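Local coordinates for protein GCN5-related N-acetyltransferase (Brucella melitensis biovar Abortus, PDB 4J3G) that probably transfers an acetyl group from acetyl-CoA to an amino group, perhaps the N-terminal alanine of a ribosomal protein, as a GNAT-family acetyltransferase, at residues Tyr91-Glu105 against Leu127-Ile140. Numbering follows the deposited sequence.
Sequences YGPFRPFEGFRHSSE and LIEEARERKVHVLI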
loop_
_atom_site.group_PDB
_atom_site.type_symbol
_atom_site.label_atom_id
_atom_site.label_comp_id
_atom_site.label_asym_id
_atom_site.label_seq_id
_atom_site.Cartn_x
_atom_site.Cartn_y
_atom_site.Cartn_z
ATOM N N TYR A 91 -5.539 -6.866 11.591
ATOM C CA TYR A 91 -4.932 -6.814 10.257
ATOM C C TYR A 91 -5.999 -6.679 9.218
ATOM O O TYR A 91 -7.180 -6.995 9.464
ATOM C CB TYR A 91 -4.023 -7.986 9.975
ATOM C CG TYR A 91 -4.656 -9.313 9.858
ATOM C CD1 TYR A 91 -5.403 -9.675 8.712
ATOM C CD2 TYR A 91 -4.453 -10.279 10.827
ATOM C CE1 TYR A 91 -5.981 -10.926 8.615
ATOM C CE2 TYR A 91 -5.009 -11.536 10.705
ATOM C CZ TYR A 91 -5.760 -11.854 9.610
ATOM O OH TYR A 91 -6.336 -13.122 9.532
ATOM N N GLY A 92 -5.595 -6.102 8.078
ATOM C CA GLY A 92 -6.493 -5.905 6.951
ATOM C C GLY A 92 -5.718 -5.968 5.644
ATOM O O GLY A 92 -4.563 -6.370 5.612
ATOM N N PRO A 93 -6.347 -5.587 4.562
ATOM C CA PRO A 93 -5.718 -5.770 3.287
ATOM C C PRO A 93 -4.436 -4.951 3.142
ATOM O O PRO A 93 -4.371 -3.812 3.605
ATOM C CB PRO A 93 -6.780 -5.251 2.297
ATOM C CG PRO A 93 -8.061 -5.349 3.022
ATOM C CD PRO A 93 -7.740 -5.095 4.450
ATOM N N PHE A 94 -3.394 -5.566 2.596
ATOM C CA PHE A 94 -2.131 -4.852 2.351
ATOM C C PHE A 94 -2.282 -3.900 1.160
ATOM O O PHE A 94 -1.976 -2.700 1.259
ATOM C CB PHE A 94 -0.994 -5.850 2.098
ATOM C CG PHE A 94 0.273 -5.206 1.626
ATOM C CD1 PHE A 94 0.853 -4.180 2.352
ATOM C CD2 PHE A 94 0.844 -5.584 0.435
ATOM C CE1 PHE A 94 2.025 -3.592 1.920
ATOM C CE2 PHE A 94 2.004 -4.981 -0.017
ATOM C CZ PHE A 94 2.577 -3.976 0.712
ATOM N N ARG A 95 -2.798 -4.427 0.060
ATOM C CA ARG A 95 -3.184 -3.627 -1.093
ATOM C C ARG A 95 -4.526 -4.135 -1.631
ATOM O O ARG A 95 -4.817 -5.333 -1.558
ATOM C CB ARG A 95 -2.103 -3.708 -2.175
ATOM C CG ARG A 95 -0.960 -2.707 -1.985
ATOM C CD ARG A 95 0.385 -3.231 -2.506
ATOM N NE ARG A 95 0.584 -3.048 -3.947
ATOM C CZ ARG A 95 1.191 -1.998 -4.503
ATOM N NH1 ARG A 95 1.627 -0.990 -3.751
ATOM N NH2 ARG A 95 1.349 -1.958 -5.827
ATOM N N PRO A 96 -5.352 -3.226 -2.184
ATOM C CA PRO A 96 -6.691 -3.604 -2.653
ATOM C C PRO A 96 -6.736 -4.779 -3.643
ATOM O O PRO A 96 -7.650 -5.590 -3.573
ATOM C CB PRO A 96 -7.199 -2.320 -3.357
ATOM C CG PRO A 96 -5.970 -1.530 -3.677
ATOM C CD PRO A 96 -5.032 -1.824 -2.526
ATOM N N PHE A 97 -5.772 -4.870 -4.550
ATOM C CA PHE A 97 -5.902 -5.714 -5.744
ATOM C C PHE A 97 -5.971 -7.250 -5.445
ATOM O O PHE A 97 -5.434 -7.717 -4.441
ATOM C CB PHE A 97 -4.729 -5.398 -6.682
ATOM N N GLU A 98 -6.635 -8.025 -6.318
ATOM C CA GLU A 98 -6.790 -9.486 -6.084
ATOM C C GLU A 98 -5.431 -10.220 -5.981
ATOM O O GLU A 98 -5.292 -11.256 -5.294
ATOM C CB GLU A 98 -7.707 -10.143 -7.153
ATOM C CG GLU A 98 -7.007 -10.943 -8.258
ATOM C CD GLU A 98 -7.924 -11.241 -9.468
ATOM O OE1 GLU A 98 -8.953 -10.543 -9.652
ATOM O OE2 GLU A 98 -7.600 -12.165 -10.247
ATOM N N GLY A 99 -4.435 -9.686 -6.668
ATOM C CA GLY A 99 -3.086 -10.227 -6.587
ATOM C C GLY A 99 -2.557 -10.310 -5.163
ATOM O O GLY A 99 -1.707 -11.131 -4.882
ATOM N N PHE A 100 -3.057 -9.470 -4.268
ATOM C CA PHE A 100 -2.479 -9.330 -2.921
ATOM C C PHE A 100 -3.352 -9.948 -1.846
ATOM O O PHE A 100 -3.128 -9.735 -0.695
ATOM C CB PHE A 100 -2.221 -7.861 -2.586
ATOM C CG PHE A 100 -1.208 -7.206 -3.484
ATOM C CD1 PHE A 100 0.160 -7.259 -3.169
ATOM C CD2 PHE A 100 -1.601 -6.552 -4.655
ATOM C CE1 PHE A 100 1.071 -6.665 -3.980
ATOM C CE2 PHE A 100 -0.665 -5.946 -5.477
ATOM C CZ PHE A 100 0.668 -6.006 -5.139
ATOM N N ARG A 101 -4.375 -10.694 -2.245
ATOM C CA ARG A 101 -5.388 -11.248 -1.337
ATOM C C ARG A 101 -4.842 -12.049 -0.153
ATOM O O ARG A 101 -5.421 -11.972 0.923
ATOM C CB ARG A 101 -6.359 -12.154 -2.125
ATOM N N HIS A 102 -3.711 -12.739 -0.315
ATOM C CA HIS A 102 -3.100 -13.512 0.763
ATOM C C HIS A 102 -2.056 -12.740 1.561
ATOM O O HIS A 102 -1.340 -13.345 2.392
ATOM C CB HIS A 102 -2.437 -14.782 0.238
ATOM C CG HIS A 102 -3.331 -15.587 -0.629
ATOM N ND1 HIS A 102 -4.399 -16.291 -0.125
ATOM C CD2 HIS A 102 -3.385 -15.722 -1.974
ATOM C CE1 HIS A 102 -5.081 -16.823 -1.122
ATOM N NE2 HIS A 102 -4.459 -16.533 -2.251
ATOM N N SER A 103 -1.969 -11.431 1.334
ATOM C CA SER A 103 -1.127 -10.597 2.152
ATOM C C SER A 103 -1.982 -9.628 2.956
ATOM O O SER A 103 -2.885 -8.999 2.398
ATOM C CB SER A 103 -0.148 -9.809 1.298
ATOM O OG SER A 103 0.639 -10.706 0.511
ATOM N N SER A 104 -1.658 -9.481 4.227
ATOM C CA SER A 104 -2.377 -8.595 5.132
ATOM C C SER A 104 -1.392 -7.721 5.885
ATOM O O SER A 104 -0.300 -8.188 6.310
ATOM C CB SER A 104 -3.196 -9.411 6.129
ATOM O OG SER A 104 -4.206 -10.161 5.488
ATOM N N GLU A 105 -1.779 -6.481 6.127
ATOM C CA GLU A 105 -0.956 -5.586 6.920
ATOM C C GLU A 105 -1.507 -5.498 8.327
ATOM O O GLU A 105 -2.726 -5.266 8.515
ATOM C CB GLU A 105 -0.924 -4.176 6.316
ATOM C CG GLU A 105 -0.179 -3.218 7.217
ATOM C CD GLU A 105 0.294 -1.968 6.498
ATOM O OE1 GLU A 105 0.248 -1.929 5.228
ATOM O OE2 GLU A 105 0.735 -1.039 7.224
ATOM N N LEU A 127 -2.188 -12.488 17.251
ATOM C CA LEU A 127 -2.653 -12.137 15.918
ATOM C C LEU A 127 -2.013 -13.017 14.839
ATOM O O LEU A 127 -2.676 -13.401 13.872
ATOM C CB LEU A 127 -2.336 -10.677 15.609
ATOM C CG LEU A 127 -3.160 -10.041 14.473
ATOM C CD1 LEU A 127 -4.644 -10.082 14.790
ATOM C CD2 LEU A 127 -2.738 -8.591 14.259
ATOM N N ILE A 128 -0.714 -13.294 14.966
ATOM C CA ILE A 128 -0.018 -14.175 14.069
ATOM C C ILE A 128 -0.702 -15.558 14.040
ATOM O O ILE A 128 -0.864 -16.154 12.985
ATOM C CB ILE A 128 1.479 -14.368 14.487
ATOM C CG1 ILE A 128 2.290 -13.112 14.166
ATOM C CG2 ILE A 128 2.097 -15.553 13.803
ATOM C CD1 ILE A 128 3.697 -13.102 14.774
ATOM N N GLU A 129 -1.065 -16.081 15.195
ATOM C CA GLU A 129 -1.718 -17.408 15.204
ATOM C C GLU A 129 -3.066 -17.369 14.495
ATOM O O GLU A 129 -3.411 -18.317 13.774
ATOM C CB GLU A 129 -1.927 -17.927 16.635
ATOM C CG GLU A 129 -0.631 -18.105 17.420
ATOM C CD GLU A 129 0.362 -19.051 16.757
ATOM O OE1 GLU A 129 -0.066 -20.005 16.047
ATOM O OE2 GLU A 129 1.586 -18.819 16.902
ATOM N N GLU A 130 -3.832 -16.304 14.727
ATOM C CA GLU A 130 -5.121 -16.096 14.009
ATOM C C GLU A 130 -4.914 -16.005 12.511
ATOM O O GLU A 130 -5.644 -16.618 11.732
ATOM C CB GLU A 130 -5.818 -14.850 14.475
ATOM C CG GLU A 130 -6.535 -14.977 15.793
ATOM C CD GLU A 130 -7.938 -15.564 15.660
ATOM O OE1 GLU A 130 -8.346 -15.983 14.529
ATOM O OE2 GLU A 130 -8.624 -15.589 16.701
ATOM N N ALA A 131 -3.879 -15.285 12.096
ATOM C CA ALA A 131 -3.568 -15.181 10.688
ATOM C C ALA A 131 -3.239 -16.545 10.090
ATOM O O ALA A 131 -3.688 -16.882 8.988
ATOM C CB ALA A 131 -2.403 -14.207 10.481
ATOM N N ARG A 132 -2.412 -17.300 10.798
ATOM C CA ARG A 132 -2.019 -18.654 10.390
ATOM C C ARG A 132 -3.260 -19.524 10.176
ATOM O O ARG A 132 -3.382 -20.253 9.163
ATOM C CB ARG A 132 -1.167 -19.269 11.505
ATOM C CG ARG A 132 0.014 -20.084 11.096
ATOM C CD ARG A 132 0.936 -20.309 12.320
ATOM N NE ARG A 132 2.275 -19.823 12.010
ATOM C CZ ARG A 132 3.162 -19.364 12.882
ATOM N NH1 ARG A 132 2.904 -19.328 14.192
ATOM N NH2 ARG A 132 4.342 -18.950 12.425
ATOM N N GLU A 133 -4.166 -19.456 11.151
ATOM C CA GLU A 133 -5.385 -20.236 11.148
ATOM C C GLU A 133 -6.240 -19.882 9.957
ATOM O O GLU A 133 -6.870 -20.744 9.382
ATOM C CB GLU A 133 -6.180 -19.913 12.387
ATOM C CG GLU A 133 -7.268 -20.904 12.701
ATOM C CD GLU A 133 -7.575 -20.916 14.178
ATOM O OE1 GLU A 133 -7.006 -21.773 14.901
ATOM O OE2 GLU A 133 -8.330 -20.028 14.631
ATOM N N ARG A 134 -6.248 -18.591 9.621
ATOM C CA ARG A 134 -7.063 -18.035 8.556
ATOM C C ARG A 134 -6.367 -18.078 7.192
ATOM O O ARG A 134 -6.915 -17.585 6.219
ATOM C CB ARG A 134 -7.522 -16.598 8.920
ATOM C CG ARG A 134 -8.555 -16.580 10.020
ATOM C CD ARG A 134 -8.846 -15.203 10.576
ATOM N NE ARG A 134 -9.502 -15.310 11.882
ATOM C CZ ARG A 134 -10.634 -14.709 12.232
ATOM N NH1 ARG A 134 -11.307 -13.905 11.395
ATOM N NH2 ARG A 134 -11.099 -14.901 13.462
ATOM N N LYS A 135 -5.199 -18.731 7.120
ATOM C CA LYS A 135 -4.478 -19.004 5.854
ATOM C C LYS A 135 -3.952 -17.757 5.187
ATOM O O LYS A 135 -3.753 -17.746 3.968
ATOM C CB LYS A 135 -5.329 -19.771 4.821
ATOM C CG LYS A 135 -6.083 -20.983 5.342
ATOM C CD LYS A 135 -5.199 -21.934 6.122
ATOM C CE LYS A 135 -4.449 -22.887 5.230
ATOM N NZ LYS A 135 -3.741 -23.874 6.091
ATOM N N VAL A 136 -3.639 -16.739 5.973
ATOM C CA VAL A 136 -2.799 -15.632 5.480
ATOM C C VAL A 136 -1.443 -16.177 5.089
ATOM O O VAL A 136 -0.889 -16.997 5.795
ATOM C CB VAL A 136 -2.628 -14.535 6.532
ATOM C CG1 VAL A 136 -1.705 -13.422 6.026
ATOM C CG2 VAL A 136 -3.999 -13.970 6.951
ATOM N N HIS A 137 -0.915 -15.745 3.948
ATOM C CA HIS A 137 0.412 -16.159 3.544
ATOM C C HIS A 137 1.489 -15.247 4.059
ATOM O O HIS A 137 2.561 -15.707 4.487
ATOM C CB HIS A 137 0.506 -16.271 2.000
ATOM C CG HIS A 137 1.783 -16.880 1.517
ATOM N ND1 HIS A 137 2.169 -18.166 1.850
ATOM C CD2 HIS A 137 2.800 -16.356 0.809
ATOM C CE1 HIS A 137 3.365 -18.407 1.350
ATOM N NE2 HIS A 137 3.762 -17.335 0.690
ATOM N N VAL A 138 1.286 -13.948 3.937
ATOM C CA VAL A 138 2.275 -12.972 4.398
ATOM C C VAL A 138 1.627 -11.938 5.286
ATOM O O VAL A 138 0.609 -11.349 4.908
ATOM C CB VAL A 138 2.954 -12.195 3.223
ATOM C CG1 VAL A 138 4.049 -11.274 3.762
ATOM C CG2 VAL A 138 3.529 -13.138 2.218
ATOM N N LEU A 139 2.245 -11.680 6.456
ATOM C CA LEU A 139 1.970 -10.469 7.234
ATOM C C LEU A 139 2.995 -9.369 6.984
ATOM O O LEU A 139 4.206 -9.596 6.984
ATOM C CB LEU A 139 1.920 -10.752 8.747
ATOM C CG LEU A 139 0.755 -11.679 9.172
ATOM C CD1 LEU A 139 1.036 -12.225 10.578
ATOM C CD2 LEU A 139 -0.554 -10.935 9.095
ATOM N N ILE A 140 2.488 -8.177 6.754
ATOM C CA ILE A 140 3.327 -6.995 6.583
ATOM C C ILE A 140 3.158 -6.028 7.754
ATOM O O ILE A 140 2.035 -5.766 8.177
ATOM C CB ILE A 140 2.945 -6.292 5.284
ATOM C CG1 ILE A 140 3.143 -7.225 4.083
ATOM C CG2 ILE A 140 3.789 -5.036 5.073
ATOM C CD1 ILE A 140 4.585 -7.557 3.795
HETATM O O HOH W 1 -4.996 -15.879 2.347
#
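Y91 meets the last turns of helix 119-133 with CD2 and CE2 of its ring and its OH, in the beta-alpha-beta crossover of a GNAT acetyltransferase fold: strand 103-110 leads through a loop into that helix, and the chain then returns as the parallel neighbour strand 138-144. The Y91 ring sits with CD2 3.9 Å from L127 CG, which lies at the ring's edge, and CE2 3.7 Å from A131 CB. The Y91 and V136 side chains run past each other in opposite directions, with V136 CG2 3.6 Å from Y91 OH. That OH also touches the aliphatic CD of R134, whose guanidinium plane stands nearly perpendicular to the ring. With chi1 at 67°, Y91 has its CG between its own N and carbonyl carbon, a turn that swings the ring toward the helix.

Beyond V136 the two strands pair in parallel. H102 O accepts from both H137 N and V138 N, S104 N donates to V138 O at 3.0 Å, and S104 O accepts from I140 N. On the sheet face that carries S103, V138 and I140, CG1 of I140 lies over one face of the F94 ring, 4.3 Å from its centroid; R95 CG occupies the opposite face. The second subunit backs this side: its L165 packs on F94 and I140, and its R95 forms a salt bridge with E105.

The chain reverses out of the helix through a Schellman motif, with K135 as the C-prime residue at positive phi, V136 N bonded to A131 O and K135 N to R132 O. Just before it, R134 grips a single carboxylate oxygen, E130 OE1, with NE and NH2, while its NH1 bonds to G73 O. Where the strand pairing starts, one water bridges the segments, 2.6 Å from H102 ND1, in the plane of the imidazole, and donating to K135 O.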